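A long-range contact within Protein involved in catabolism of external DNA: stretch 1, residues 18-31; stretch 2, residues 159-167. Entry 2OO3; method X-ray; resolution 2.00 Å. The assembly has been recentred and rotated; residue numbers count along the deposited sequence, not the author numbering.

Stretch 1 18-31: IKHITLTRLLAYLT
Stretch 2 (159-167) KRGLIFIDP

Leu162 forms the apolar centre: Leu162 CD2 lies 3.6 Å from Leu27 CD2, 4.1 Å from Leu23 CD1 and 4.3 Å from Leu26 CB, while Leu162 CB meets Leu30 CD1 at 3.7 Å. Its chi1 t, chi2 p rotamer sets the branched end among these four leucines. Leu23 shares that rotamer; Leu26, Leu27 and Leu30 are m, t. Leu23 also serves Phe164 (chi1 t, chi2 74°): Leu23 CD1 sits 4.2 Å from the Phe164 ring centroid, 21° off the normal, a CH-pi contact over one face, and Leu23 CB is 3.9 Å from Phe164 CE1.

The framework is a helix, 18-30, with regular i to i+4 hydrogen bonds, running antiparallel (173°) to strand 161-165 (phi/psi near -112/115 for 162-165) at 10.4 Å closest axial approach. Register: Lys19 CA to Asp166 CA 8.7 Å, Leu23 CA to Phe164 CA 7.9 Å, Leu27 CA to Leu162 CA 8.2 Å. Strand alternation directs Leu162 and Phe164, the most covered residues (89 and 87 Å²), toward the helix, leaving Ile163 out of reach. In all, 511 Å² is buried, both sides summed.

Charged side chains close both ends. Lys19 CG packs at the Phe164 ring edge, 3.6 Å from Phe164 CZ; bent at chi1 (137°) and chi3 (31°), Lys19 brings NZ to Asp166 OD1 (3.0 Å; Asp166 chi1 t, chi2 19°), a salt bridge. Arg160 (m, t, p) donates from NH2 to Leu30 O (2.9 Å, 166°), near the guanidinium plane, using a backbone carbonyl at the helix's last turn.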

# COMPACT_ATOMS: atom_id res chain seq x y z
N ILE A 18 -3.49 -7.01 -1.63
CA ILE A 18 -2.91 -6.42 -2.84
C ILE A 18 -2.08 -5.17 -2.55
O ILE A 18 -1.00 -4.96 -3.14
CB ILE A 18 -3.93 -6.19 -3.98
CG1 ILE A 18 -3.22 -5.58 -5.22
CG2 ILE A 18 -5.05 -5.26 -3.56
CD1 ILE A 18 -2.06 -6.46 -5.84
N LYS A 19 -2.54 -4.34 -1.63
CA LYS A 19 -1.78 -3.13 -1.28
C LYS A 19 -0.40 -3.48 -0.68
O LYS A 19 0.63 -2.86 -1.02
CB LYS A 19 -2.65 -2.25 -0.37
CG LYS A 19 -2.01 -1.63 0.81
CD LYS A 19 -3.00 -0.85 1.73
CE LYS A 19 -4.42 -1.41 1.74
NZ LYS A 19 -5.28 -0.70 2.74
N HIS A 20 -0.36 -4.47 0.21
CA HIS A 20 0.90 -4.79 0.89
C HIS A 20 1.88 -5.56 0.01
O HIS A 20 3.07 -5.34 0.10
CB HIS A 20 0.63 -5.51 2.20
CG HIS A 20 0.01 -4.63 3.25
ND1 HIS A 20 -0.83 -5.11 4.23
CD2 HIS A 20 0.12 -3.29 3.48
CE1 HIS A 20 -1.20 -4.12 5.03
NE2 HIS A 20 -0.65 -3.01 4.58
N ILE A 21 1.39 -6.43 -0.87
CA ILE A 21 2.28 -7.09 -1.81
C ILE A 21 2.88 -6.04 -2.73
O ILE A 21 4.09 -6.08 -3.01
CB ILE A 21 1.56 -8.17 -2.66
CG1 ILE A 21 1.03 -9.26 -1.72
CG2 ILE A 21 2.52 -8.75 -3.72
CD1 ILE A 21 0.09 -10.29 -2.40
N THR A 22 2.02 -5.11 -3.20
CA THR A 22 2.47 -3.96 -4.02
C THR A 22 3.58 -3.20 -3.30
O THR A 22 4.64 -2.96 -3.88
CB THR A 22 1.31 -3.03 -4.37
OG1 THR A 22 0.38 -3.77 -5.20
CG2 THR A 22 1.81 -1.82 -5.17
N LEU A 23 3.34 -2.82 -2.05
CA LEU A 23 4.39 -2.18 -1.24
C LEU A 23 5.69 -3.01 -1.22
O LEU A 23 6.76 -2.48 -1.46
CB LEU A 23 3.86 -1.97 0.20
CG LEU A 23 4.85 -1.39 1.21
CD1 LEU A 23 5.45 -0.03 0.77
CD2 LEU A 23 4.16 -1.25 2.60
N THR A 24 5.59 -4.32 -0.96
CA THR A 24 6.81 -5.14 -0.89
C THR A 24 7.61 -5.12 -2.19
O THR A 24 8.85 -5.13 -2.15
CB THR A 24 6.58 -6.60 -0.39
OG1 THR A 24 5.93 -7.39 -1.40
CG2 THR A 24 5.77 -6.64 0.94
N ARG A 25 6.92 -5.07 -3.33
CA ARG A 25 7.59 -5.12 -4.64
C ARG A 25 8.27 -3.77 -4.87
O ARG A 25 9.41 -3.70 -5.38
CB ARG A 25 6.59 -5.43 -5.77
CG ARG A 25 5.89 -6.80 -5.58
CD ARG A 25 6.62 -7.98 -6.23
NE ARG A 25 8.08 -7.92 -6.32
CZ ARG A 25 8.92 -8.61 -5.55
NH1 ARG A 25 8.51 -9.39 -4.57
NH2 ARG A 25 10.21 -8.50 -5.74
N LEU A 26 7.61 -2.69 -4.43
CA LEU A 26 8.18 -1.35 -4.57
C LEU A 26 9.44 -1.21 -3.72
O LEU A 26 10.44 -0.69 -4.18
CB LEU A 26 7.16 -0.25 -4.22
CG LEU A 26 5.95 -0.20 -5.20
CD1 LEU A 26 4.96 0.80 -4.67
CD2 LEU A 26 6.42 0.18 -6.65
N LEU A 27 9.38 -1.72 -2.49
CA LEU A 27 10.51 -1.68 -1.55
C LEU A 27 11.69 -2.52 -2.04
O LEU A 27 12.83 -2.06 -2.02
CB LEU A 27 10.09 -2.15 -0.16
CG LEU A 27 9.13 -1.17 0.58
CD1 LEU A 27 8.60 -1.89 1.80
CD2 LEU A 27 9.79 0.12 0.99
N ALA A 28 11.38 -3.72 -2.54
CA ALA A 28 12.37 -4.62 -3.14
C ALA A 28 13.09 -3.96 -4.30
O ALA A 28 14.30 -4.17 -4.46
CB ALA A 28 11.72 -5.93 -3.60
N TYR A 29 12.38 -3.15 -5.11
CA TYR A 29 13.04 -2.51 -6.25
C TYR A 29 13.93 -1.38 -5.81
O TYR A 29 15.10 -1.28 -6.24
CB TYR A 29 12.03 -1.91 -7.21
CG TYR A 29 12.69 -1.18 -8.38
CD1 TYR A 29 13.21 -1.90 -9.46
CD2 TYR A 29 12.79 0.23 -8.41
CE1 TYR A 29 13.79 -1.25 -10.56
CE2 TYR A 29 13.38 0.90 -9.49
CZ TYR A 29 13.86 0.15 -10.57
OH TYR A 29 14.44 0.78 -11.67
N LEU A 30 13.38 -0.51 -4.97
CA LEU A 30 14.08 0.73 -4.63
C LEU A 30 15.32 0.50 -3.81
O LEU A 30 16.28 1.28 -3.92
CB LEU A 30 13.14 1.71 -3.93
CG LEU A 30 12.11 2.41 -4.81
CD1 LEU A 30 11.23 3.28 -3.93
CD2 LEU A 30 12.77 3.23 -5.85
N THR A 31 15.30 -0.53 -2.97
CA THR A 31 16.47 -0.85 -2.16
C THR A 31 17.62 -1.46 -3.01
O THR A 31 18.70 -1.79 -2.48
CB THR A 31 16.11 -1.78 -0.97
OG1 THR A 31 15.44 -2.94 -1.48
CG2 THR A 31 15.17 -1.04 0.04
N LYS A 159 16.79 12.98 -1.57
CA LYS A 159 16.47 13.15 -3.00
C LYS A 159 15.89 11.92 -3.68
O LYS A 159 15.79 11.89 -4.90
CB LYS A 159 17.71 13.64 -3.78
CG LYS A 159 17.74 15.13 -3.95
CD LYS A 159 18.39 15.80 -2.80
CE LYS A 159 19.01 17.13 -3.25
NZ LYS A 159 20.46 17.12 -2.87
N ARG A 160 15.53 10.92 -2.88
CA ARG A 160 14.98 9.65 -3.35
C ARG A 160 13.88 9.38 -2.35
O ARG A 160 14.13 9.39 -1.14
CB ARG A 160 15.99 8.53 -3.16
CG ARG A 160 17.18 8.51 -4.06
CD ARG A 160 17.85 7.13 -3.97
NE ARG A 160 17.03 6.10 -4.62
CZ ARG A 160 16.89 4.84 -4.19
NH1 ARG A 160 17.49 4.41 -3.07
NH2 ARG A 160 16.15 3.99 -4.89
N GLY A 161 12.68 9.09 -2.84
CA GLY A 161 11.54 8.88 -1.93
C GLY A 161 10.51 7.90 -2.43
O GLY A 161 10.22 7.86 -3.63
N LEU A 162 9.99 7.09 -1.50
CA LEU A 162 8.75 6.33 -1.71
C LEU A 162 7.66 6.91 -0.78
O LEU A 162 7.81 6.98 0.45
CB LEU A 162 9.00 4.85 -1.44
CG LEU A 162 7.74 3.98 -1.37
CD1 LEU A 162 6.89 4.13 -2.64
CD2 LEU A 162 8.13 2.52 -1.09
N ILE A 163 6.57 7.39 -1.39
CA ILE A 163 5.49 8.02 -0.63
C ILE A 163 4.30 7.07 -0.77
O ILE A 163 3.79 6.86 -1.87
CB ILE A 163 5.18 9.44 -1.16
CG1 ILE A 163 6.43 10.37 -1.07
CG2 ILE A 163 4.11 10.08 -0.32
CD1 ILE A 163 7.24 10.48 -2.39
N PHE A 164 3.91 6.46 0.33
CA PHE A 164 2.89 5.41 0.35
C PHE A 164 1.69 5.97 1.06
O PHE A 164 1.74 6.25 2.25
CB PHE A 164 3.41 4.14 1.06
CG PHE A 164 2.49 2.95 0.95
CD1 PHE A 164 2.38 2.23 -0.27
CD2 PHE A 164 1.77 2.52 2.04
CE1 PHE A 164 1.52 1.11 -0.37
CE2 PHE A 164 0.90 1.41 1.95
CZ PHE A 164 0.78 0.70 0.75
N ILE A 165 0.61 6.13 0.29
CA ILE A 165 -0.60 6.83 0.75
C ILE A 165 -1.79 5.90 0.84
O ILE A 165 -2.28 5.41 -0.19
CB ILE A 165 -0.90 8.00 -0.23
CG1 ILE A 165 0.34 8.92 -0.30
CG2 ILE A 165 -2.12 8.78 0.26
CD1 ILE A 165 0.37 9.87 -1.47
N ASP A 166 -2.25 5.64 2.06
CA ASP A 166 -3.33 4.68 2.28
C ASP A 166 -4.52 5.30 3.02
O ASP A 166 -4.77 4.98 4.16
CB ASP A 166 -2.76 3.46 3.03
CG ASP A 166 -3.76 2.32 3.16
OD1 ASP A 166 -4.78 2.26 2.39
OD2 ASP A 166 -3.52 1.47 4.06
N PRO A 167 -5.29 6.18 2.34
CA PRO A 167 -6.41 6.86 3.02
C PRO A 167 -7.55 5.91 3.33
O PRO A 167 -7.67 4.88 2.66
CB PRO A 167 -6.88 7.92 2.01
CG PRO A 167 -5.80 7.95 0.92
CD PRO A 167 -5.19 6.58 0.92